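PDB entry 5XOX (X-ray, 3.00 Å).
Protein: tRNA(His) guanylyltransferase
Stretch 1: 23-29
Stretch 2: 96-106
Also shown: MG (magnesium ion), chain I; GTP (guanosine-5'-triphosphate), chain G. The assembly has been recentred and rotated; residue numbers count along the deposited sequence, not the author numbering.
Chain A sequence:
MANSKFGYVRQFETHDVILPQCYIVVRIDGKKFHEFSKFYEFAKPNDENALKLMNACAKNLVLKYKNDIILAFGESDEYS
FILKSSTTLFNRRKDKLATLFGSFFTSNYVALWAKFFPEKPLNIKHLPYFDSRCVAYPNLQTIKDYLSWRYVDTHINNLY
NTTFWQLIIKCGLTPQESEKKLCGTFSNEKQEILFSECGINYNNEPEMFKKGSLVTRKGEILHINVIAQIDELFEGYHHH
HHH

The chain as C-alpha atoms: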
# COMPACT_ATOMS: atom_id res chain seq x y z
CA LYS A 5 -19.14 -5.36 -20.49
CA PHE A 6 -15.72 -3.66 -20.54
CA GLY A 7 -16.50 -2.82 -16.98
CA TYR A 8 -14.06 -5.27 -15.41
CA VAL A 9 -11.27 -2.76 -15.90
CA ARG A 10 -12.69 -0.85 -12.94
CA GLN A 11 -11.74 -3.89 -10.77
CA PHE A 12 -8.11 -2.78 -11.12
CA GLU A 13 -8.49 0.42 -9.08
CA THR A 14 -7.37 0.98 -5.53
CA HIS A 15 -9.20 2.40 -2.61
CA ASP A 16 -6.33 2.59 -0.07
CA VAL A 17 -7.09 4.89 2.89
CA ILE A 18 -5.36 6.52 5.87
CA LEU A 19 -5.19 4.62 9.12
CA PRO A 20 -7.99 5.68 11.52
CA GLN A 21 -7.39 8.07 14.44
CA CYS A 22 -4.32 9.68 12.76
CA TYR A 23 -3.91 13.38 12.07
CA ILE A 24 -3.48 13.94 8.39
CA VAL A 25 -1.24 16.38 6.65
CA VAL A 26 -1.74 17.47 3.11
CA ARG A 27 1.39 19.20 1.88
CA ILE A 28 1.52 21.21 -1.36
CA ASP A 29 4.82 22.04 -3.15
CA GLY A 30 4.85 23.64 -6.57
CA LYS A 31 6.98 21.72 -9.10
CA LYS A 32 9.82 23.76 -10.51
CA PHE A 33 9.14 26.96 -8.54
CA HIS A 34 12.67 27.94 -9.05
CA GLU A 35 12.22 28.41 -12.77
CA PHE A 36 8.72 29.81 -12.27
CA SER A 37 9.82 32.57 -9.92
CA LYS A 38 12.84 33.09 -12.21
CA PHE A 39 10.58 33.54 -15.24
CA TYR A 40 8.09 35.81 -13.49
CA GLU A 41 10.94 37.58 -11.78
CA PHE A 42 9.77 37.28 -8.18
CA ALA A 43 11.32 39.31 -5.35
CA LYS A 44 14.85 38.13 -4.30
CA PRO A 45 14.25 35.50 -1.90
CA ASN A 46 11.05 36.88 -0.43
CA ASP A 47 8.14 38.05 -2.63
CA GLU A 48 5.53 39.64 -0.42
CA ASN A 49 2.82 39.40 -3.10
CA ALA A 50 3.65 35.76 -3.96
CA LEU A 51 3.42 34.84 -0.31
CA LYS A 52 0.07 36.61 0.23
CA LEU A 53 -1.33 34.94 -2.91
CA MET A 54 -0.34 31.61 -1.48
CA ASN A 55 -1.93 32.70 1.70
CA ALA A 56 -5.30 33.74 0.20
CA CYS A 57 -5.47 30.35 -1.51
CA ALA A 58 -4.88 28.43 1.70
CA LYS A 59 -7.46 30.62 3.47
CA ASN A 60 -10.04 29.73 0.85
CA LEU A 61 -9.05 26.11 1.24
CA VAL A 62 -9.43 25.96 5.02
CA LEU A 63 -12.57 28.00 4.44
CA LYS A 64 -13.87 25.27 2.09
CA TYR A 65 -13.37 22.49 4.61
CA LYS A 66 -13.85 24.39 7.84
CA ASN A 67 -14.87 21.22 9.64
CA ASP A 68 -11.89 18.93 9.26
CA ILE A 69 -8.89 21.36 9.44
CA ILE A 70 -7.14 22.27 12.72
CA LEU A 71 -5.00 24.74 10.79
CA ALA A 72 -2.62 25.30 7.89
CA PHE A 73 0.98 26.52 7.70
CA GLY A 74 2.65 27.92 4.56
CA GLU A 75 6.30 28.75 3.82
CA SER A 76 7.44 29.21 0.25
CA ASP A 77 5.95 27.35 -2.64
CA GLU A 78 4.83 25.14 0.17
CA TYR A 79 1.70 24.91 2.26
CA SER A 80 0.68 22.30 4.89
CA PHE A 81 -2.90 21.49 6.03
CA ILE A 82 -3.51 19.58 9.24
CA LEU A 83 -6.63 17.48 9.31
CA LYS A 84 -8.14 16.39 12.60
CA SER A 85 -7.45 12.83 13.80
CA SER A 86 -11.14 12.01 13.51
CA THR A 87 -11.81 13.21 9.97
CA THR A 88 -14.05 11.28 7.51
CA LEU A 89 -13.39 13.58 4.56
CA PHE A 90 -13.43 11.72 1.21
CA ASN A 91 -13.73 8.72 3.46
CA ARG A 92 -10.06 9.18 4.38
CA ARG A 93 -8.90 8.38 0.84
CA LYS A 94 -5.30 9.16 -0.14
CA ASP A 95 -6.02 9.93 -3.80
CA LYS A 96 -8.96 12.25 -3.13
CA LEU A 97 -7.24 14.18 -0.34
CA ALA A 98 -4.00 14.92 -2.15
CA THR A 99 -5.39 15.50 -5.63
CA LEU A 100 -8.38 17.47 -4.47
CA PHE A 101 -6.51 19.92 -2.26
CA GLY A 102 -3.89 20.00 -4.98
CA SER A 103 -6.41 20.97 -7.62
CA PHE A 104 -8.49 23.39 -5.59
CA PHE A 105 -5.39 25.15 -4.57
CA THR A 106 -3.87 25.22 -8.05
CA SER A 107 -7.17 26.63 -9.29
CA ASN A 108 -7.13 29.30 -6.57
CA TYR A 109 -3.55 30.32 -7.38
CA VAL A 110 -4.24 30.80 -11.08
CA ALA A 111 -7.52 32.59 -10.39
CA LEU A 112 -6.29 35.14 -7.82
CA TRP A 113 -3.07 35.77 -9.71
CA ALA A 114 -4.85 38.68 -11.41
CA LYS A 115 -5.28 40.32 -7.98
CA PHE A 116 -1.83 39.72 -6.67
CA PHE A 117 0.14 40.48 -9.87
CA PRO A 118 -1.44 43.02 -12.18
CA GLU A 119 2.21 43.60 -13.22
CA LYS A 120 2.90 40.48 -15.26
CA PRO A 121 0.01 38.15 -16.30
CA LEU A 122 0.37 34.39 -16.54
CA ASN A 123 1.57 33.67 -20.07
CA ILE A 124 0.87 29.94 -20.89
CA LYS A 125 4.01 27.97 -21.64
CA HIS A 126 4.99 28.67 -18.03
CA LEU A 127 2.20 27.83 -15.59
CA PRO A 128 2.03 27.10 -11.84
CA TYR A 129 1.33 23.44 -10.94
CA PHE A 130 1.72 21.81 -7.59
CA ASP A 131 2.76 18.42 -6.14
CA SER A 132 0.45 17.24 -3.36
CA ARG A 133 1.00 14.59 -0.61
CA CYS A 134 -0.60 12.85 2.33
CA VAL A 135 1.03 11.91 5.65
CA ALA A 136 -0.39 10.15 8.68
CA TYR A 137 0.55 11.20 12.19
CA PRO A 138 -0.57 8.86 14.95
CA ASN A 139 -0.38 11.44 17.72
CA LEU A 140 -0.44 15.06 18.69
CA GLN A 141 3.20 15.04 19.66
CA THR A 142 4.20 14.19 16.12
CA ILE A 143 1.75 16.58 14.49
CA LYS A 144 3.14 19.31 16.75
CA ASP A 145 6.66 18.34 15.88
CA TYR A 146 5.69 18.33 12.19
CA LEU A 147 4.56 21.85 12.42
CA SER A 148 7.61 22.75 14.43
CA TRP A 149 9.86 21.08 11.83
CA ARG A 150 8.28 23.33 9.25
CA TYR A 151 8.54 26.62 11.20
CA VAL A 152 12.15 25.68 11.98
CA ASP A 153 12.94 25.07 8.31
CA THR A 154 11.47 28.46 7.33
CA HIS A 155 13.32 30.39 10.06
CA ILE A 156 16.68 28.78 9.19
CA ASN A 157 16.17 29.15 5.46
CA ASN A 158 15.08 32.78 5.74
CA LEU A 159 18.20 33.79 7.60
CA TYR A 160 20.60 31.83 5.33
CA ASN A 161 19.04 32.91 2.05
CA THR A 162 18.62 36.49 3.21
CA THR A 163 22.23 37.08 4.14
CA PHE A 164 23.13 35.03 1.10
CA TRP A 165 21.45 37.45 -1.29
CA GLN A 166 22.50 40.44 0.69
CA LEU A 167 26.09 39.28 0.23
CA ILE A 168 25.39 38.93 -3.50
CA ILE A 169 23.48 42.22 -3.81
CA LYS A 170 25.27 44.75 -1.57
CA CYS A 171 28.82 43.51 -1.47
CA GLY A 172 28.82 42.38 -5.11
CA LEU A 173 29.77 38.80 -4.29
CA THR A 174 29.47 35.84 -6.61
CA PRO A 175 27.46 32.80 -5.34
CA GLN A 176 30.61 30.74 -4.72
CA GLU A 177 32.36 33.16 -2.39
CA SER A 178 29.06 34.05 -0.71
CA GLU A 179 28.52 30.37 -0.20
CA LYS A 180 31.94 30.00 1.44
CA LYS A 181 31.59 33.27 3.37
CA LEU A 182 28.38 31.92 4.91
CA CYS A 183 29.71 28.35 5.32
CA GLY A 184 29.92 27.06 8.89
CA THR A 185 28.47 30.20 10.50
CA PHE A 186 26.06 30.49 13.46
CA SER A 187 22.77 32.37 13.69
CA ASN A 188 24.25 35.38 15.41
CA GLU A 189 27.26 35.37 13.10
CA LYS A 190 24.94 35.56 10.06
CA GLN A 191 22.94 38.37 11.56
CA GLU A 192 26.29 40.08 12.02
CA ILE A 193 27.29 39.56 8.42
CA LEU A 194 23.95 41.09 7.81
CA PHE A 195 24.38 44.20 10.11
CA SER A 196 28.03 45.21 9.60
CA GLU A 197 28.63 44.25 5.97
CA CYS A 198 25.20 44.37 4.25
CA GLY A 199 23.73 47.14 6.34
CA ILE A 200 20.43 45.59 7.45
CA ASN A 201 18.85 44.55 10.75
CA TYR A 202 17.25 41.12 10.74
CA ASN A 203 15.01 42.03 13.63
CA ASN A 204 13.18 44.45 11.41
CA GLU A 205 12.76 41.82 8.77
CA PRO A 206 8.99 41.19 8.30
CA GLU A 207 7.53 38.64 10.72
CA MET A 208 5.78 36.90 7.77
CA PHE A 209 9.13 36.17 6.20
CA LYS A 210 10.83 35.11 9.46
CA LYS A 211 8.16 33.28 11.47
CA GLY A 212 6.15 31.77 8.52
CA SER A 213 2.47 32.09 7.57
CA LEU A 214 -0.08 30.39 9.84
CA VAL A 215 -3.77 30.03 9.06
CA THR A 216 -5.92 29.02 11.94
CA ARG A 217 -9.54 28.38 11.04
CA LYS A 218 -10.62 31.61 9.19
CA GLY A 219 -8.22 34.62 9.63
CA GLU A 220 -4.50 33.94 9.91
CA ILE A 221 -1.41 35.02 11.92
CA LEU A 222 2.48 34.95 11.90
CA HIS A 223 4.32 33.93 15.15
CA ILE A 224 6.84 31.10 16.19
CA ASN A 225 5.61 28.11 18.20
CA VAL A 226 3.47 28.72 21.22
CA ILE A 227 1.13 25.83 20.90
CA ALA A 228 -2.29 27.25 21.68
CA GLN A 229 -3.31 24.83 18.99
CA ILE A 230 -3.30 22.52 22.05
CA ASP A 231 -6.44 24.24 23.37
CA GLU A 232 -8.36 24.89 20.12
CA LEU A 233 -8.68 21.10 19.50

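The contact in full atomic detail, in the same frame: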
# COMPACT_ATOMS: atom_id res chain seq x y z
N TYR A 23 -3.84 12.07 12.69
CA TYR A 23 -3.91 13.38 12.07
C TYR A 23 -3.38 13.26 10.66
O TYR A 23 -2.48 12.47 10.38
CB TYR A 23 -3.12 14.42 12.84
CG TYR A 23 -3.60 14.62 14.27
CD1 TYR A 23 -4.71 15.44 14.54
CD2 TYR A 23 -3.01 13.94 15.34
CE1 TYR A 23 -5.17 15.62 15.82
CE2 TYR A 23 -3.46 14.12 16.63
CZ TYR A 23 -4.54 14.96 16.86
OH TYR A 23 -5.01 15.14 18.15
N ILE A 24 -3.97 14.01 9.75
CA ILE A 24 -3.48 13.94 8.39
C ILE A 24 -2.83 15.25 8.03
O ILE A 24 -3.22 16.30 8.51
CB ILE A 24 -4.58 13.60 7.44
CG1 ILE A 24 -5.35 12.40 7.98
CG2 ILE A 24 -4.00 13.25 6.12
CD1 ILE A 24 -6.50 11.89 7.05
N VAL A 25 -1.79 15.17 7.22
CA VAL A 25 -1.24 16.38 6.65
C VAL A 25 -1.35 16.29 5.15
O VAL A 25 -1.01 15.26 4.55
CB VAL A 25 0.21 16.58 7.02
CG1 VAL A 25 0.66 17.88 6.43
CG2 VAL A 25 0.41 16.58 8.53
N VAL A 26 -1.82 17.37 4.55
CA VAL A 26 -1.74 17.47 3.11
C VAL A 26 -0.79 18.58 2.79
O VAL A 26 -1.09 19.75 3.04
CB VAL A 26 -3.09 17.72 2.46
CG1 VAL A 26 -2.89 17.86 0.97
CG2 VAL A 26 -4.05 16.55 2.75
N ARG A 27 0.37 18.21 2.23
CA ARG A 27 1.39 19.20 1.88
C ARG A 27 1.40 19.46 0.37
O ARG A 27 1.26 18.54 -0.45
CB ARG A 27 2.78 18.76 2.34
CG ARG A 27 3.71 19.94 2.54
CD ARG A 27 5.16 19.54 2.69
NE ARG A 27 5.35 18.48 3.67
CZ ARG A 27 5.92 17.30 3.41
NH1 ARG A 27 6.38 17.03 2.19
NH2 ARG A 27 6.05 16.39 4.38
N ILE A 28 1.56 20.74 0.02
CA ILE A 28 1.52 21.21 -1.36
C ILE A 28 2.81 21.94 -1.75
O ILE A 28 3.14 22.98 -1.15
CB ILE A 28 0.35 22.16 -1.53
CG1 ILE A 28 -0.93 21.53 -1.02
CG2 ILE A 28 0.18 22.53 -2.98
CD1 ILE A 28 -2.12 22.39 -1.33
N ASP A 29 3.54 21.43 -2.75
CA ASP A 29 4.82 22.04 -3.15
C ASP A 29 4.91 22.18 -4.66
O ASP A 29 5.00 21.17 -5.37
CB ASP A 29 5.99 21.20 -2.61
CG ASP A 29 7.36 21.88 -2.80
OD1 ASP A 29 7.64 22.36 -3.92
OD2 ASP A 29 8.16 21.88 -1.83
N LYS A 96 -8.05 11.12 -3.21
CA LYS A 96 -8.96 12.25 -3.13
C LYS A 96 -8.37 13.40 -2.30
O LYS A 96 -8.49 14.56 -2.68
CB LYS A 96 -10.33 11.80 -2.58
CG LYS A 96 -11.23 10.99 -3.56
CD LYS A 96 -12.54 10.55 -2.86
CE LYS A 96 -13.83 10.93 -3.61
NZ LYS A 96 -15.05 10.73 -2.71
N LEU A 97 -7.72 13.09 -1.18
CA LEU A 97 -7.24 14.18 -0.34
C LEU A 97 -6.12 15.02 -0.99
O LEU A 97 -6.17 16.27 -1.07
CB LEU A 97 -6.80 13.62 0.99
CG LEU A 97 -7.98 13.50 1.95
CD1 LEU A 97 -7.63 12.65 3.13
CD2 LEU A 97 -8.34 14.87 2.40
N ALA A 98 -5.12 14.30 -1.48
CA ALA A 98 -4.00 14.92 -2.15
C ALA A 98 -4.40 15.66 -3.42
O ALA A 98 -4.16 16.86 -3.56
CB ALA A 98 -2.98 13.88 -2.48
N THR A 99 -5.03 14.93 -4.34
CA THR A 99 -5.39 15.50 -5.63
C THR A 99 -6.42 16.60 -5.52
O THR A 99 -6.38 17.57 -6.27
CB THR A 99 -5.93 14.43 -6.57
OG1 THR A 99 -6.87 13.66 -5.84
CG2 THR A 99 -4.81 13.55 -7.11
N LEU A 100 -7.34 16.47 -4.58
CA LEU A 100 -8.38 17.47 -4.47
C LEU A 100 -7.85 18.76 -3.87
O LEU A 100 -8.20 19.85 -4.36
CB LEU A 100 -9.53 16.93 -3.62
CG LEU A 100 -10.49 16.12 -4.50
CD1 LEU A 100 -11.73 15.75 -3.73
CD2 LEU A 100 -10.83 16.87 -5.79
N PHE A 101 -7.03 18.67 -2.83
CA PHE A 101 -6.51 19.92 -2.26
C PHE A 101 -5.59 20.51 -3.30
O PHE A 101 -5.62 21.72 -3.54
CB PHE A 101 -5.76 19.72 -0.96
CG PHE A 101 -6.65 19.40 0.20
CD1 PHE A 101 -7.95 19.00 -0.01
CD2 PHE A 101 -6.19 19.53 1.50
CE1 PHE A 101 -8.76 18.69 1.05
CE2 PHE A 101 -7.03 19.25 2.57
CZ PHE A 101 -8.31 18.83 2.34
N GLY A 102 -4.80 19.63 -3.91
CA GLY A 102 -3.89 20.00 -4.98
C GLY A 102 -4.59 20.85 -6.03
O GLY A 102 -4.14 21.95 -6.38
N SER A 103 -5.74 20.37 -6.48
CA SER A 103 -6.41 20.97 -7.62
C SER A 103 -7.12 22.24 -7.24
O SER A 103 -7.08 23.21 -7.96
CB SER A 103 -7.39 19.98 -8.23
OG SER A 103 -6.71 18.84 -8.74
N PHE A 104 -7.78 22.22 -6.08
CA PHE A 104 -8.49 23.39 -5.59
C PHE A 104 -7.55 24.52 -5.44
O PHE A 104 -7.83 25.63 -5.85
CB PHE A 104 -9.13 23.11 -4.24
CG PHE A 104 -9.97 24.24 -3.71
CD1 PHE A 104 -10.82 24.94 -4.54
CD2 PHE A 104 -9.97 24.57 -2.37
CE1 PHE A 104 -11.62 25.95 -4.04
CE2 PHE A 104 -10.78 25.58 -1.87
CZ PHE A 104 -11.59 26.27 -2.71
N PHE A 105 -6.42 24.20 -4.81
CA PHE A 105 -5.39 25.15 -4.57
C PHE A 105 -4.84 25.68 -5.88
O PHE A 105 -4.84 26.89 -6.10
CB PHE A 105 -4.29 24.52 -3.74
CG PHE A 105 -3.42 25.51 -2.99
CD1 PHE A 105 -2.32 26.11 -3.61
CD2 PHE A 105 -3.67 25.81 -1.66
CE1 PHE A 105 -1.53 26.98 -2.93
CE2 PHE A 105 -2.88 26.70 -0.98
CZ PHE A 105 -1.80 27.28 -1.62
N THR A 106 -4.38 24.79 -6.75
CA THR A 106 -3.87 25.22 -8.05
C THR A 106 -4.85 26.20 -8.71
O THR A 106 -4.48 27.27 -9.19
CB THR A 106 -3.63 24.03 -8.99
OG1 THR A 106 -2.60 23.19 -8.48
CG2 THR A 106 -3.25 24.51 -10.36
MG MG I . 9.27 21.99 -5.57
PG GTP G . 10.82 20.81 -6.93
O1G GTP G . 11.06 20.26 -8.33
O2G GTP G . 9.54 20.20 -6.40
O3G GTP G . 11.95 20.34 -6.05
O3B GTP G . 10.65 22.44 -6.81
PB GTP G . 11.78 23.61 -7.03
O1B GTP G . 13.00 23.10 -7.80
O2B GTP G . 11.20 24.77 -7.81
O3A GTP G . 12.15 24.27 -5.59
PA GTP G . 11.43 23.89 -4.19
O1A GTP G . 9.95 24.10 -4.38
O2A GTP G . 11.75 22.48 -3.75
O5' GTP G . 12.02 24.87 -3.06
C5' GTP G . 11.43 26.12 -2.76
C4' GTP G . 11.68 27.08 -3.93
O4' GTP G . 10.63 28.02 -3.99
C3' GTP G . 12.97 27.90 -3.89
O3' GTP G . 13.98 27.33 -4.70
C2' GTP G . 12.56 29.23 -4.49
O2' GTP G . 13.26 29.37 -5.71
C1' GTP G . 11.04 29.17 -4.70
N9 GTP G . 10.36 30.29 -4.03
C8 GTP G . 9.35 30.18 -3.10
N7 GTP G . 8.98 31.43 -2.72
C5 GTP G . 9.73 32.34 -3.40
C6 GTP G . 9.78 33.74 -3.41
O6 GTP G . 9.05 34.42 -2.68
N1 GTP G . 10.69 34.38 -4.24
C2 GTP G . 11.54 33.65 -5.07
N2 GTP G . 12.42 34.25 -5.89
N3 GTP G . 11.48 32.27 -5.04
C4 GTP G . 10.59 31.62 -4.23

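The contact centres on V26, whose CA-to-CB bond points toward the helix and which touches L97, A98 and F101. V26 CB lies 3.7 Å from F101 CD2, approaching the ring obliquely, while its CG2 is 4.4 Å from L97 CB and its CG1 4.4 Å from A98 CA. L97 and F101, four residues apart and both with CA-to-CB bonds toward the strand, thus share one valine. The alternation of the strand sends I24 and I28 to the same side. I24 CD1 meets L97 CD1 at 4.1 Å, and I28 CD1 rests 3.8 Å from F105 CG, an off-centre CH-pi contact. Strand and helix run in broadly the same direction, at 43°, and the contacts advance together from I24 on L97 to I28 on F105. Beside I28, G102 has no side chain, and its CA comes within 6.6 Å of I28 CA.

No hydrogen bond crosses the interface; the direct contacts between the two segments are apolar packing. Within the helix, T106 OG1 donates to G102 O at 2.9 Å. The intervening strand residues V25 and R27 do not reach the helix, and R27 bonds elsewhere in the structure. At the polar edge of the contact, D29 likewise makes no helix contact; its OD1 binds the magnesium ion (MG) at 2.4 Å, which GTP also coordinates through O2G, O3B and O1A, consistent with a guanylyltransferase.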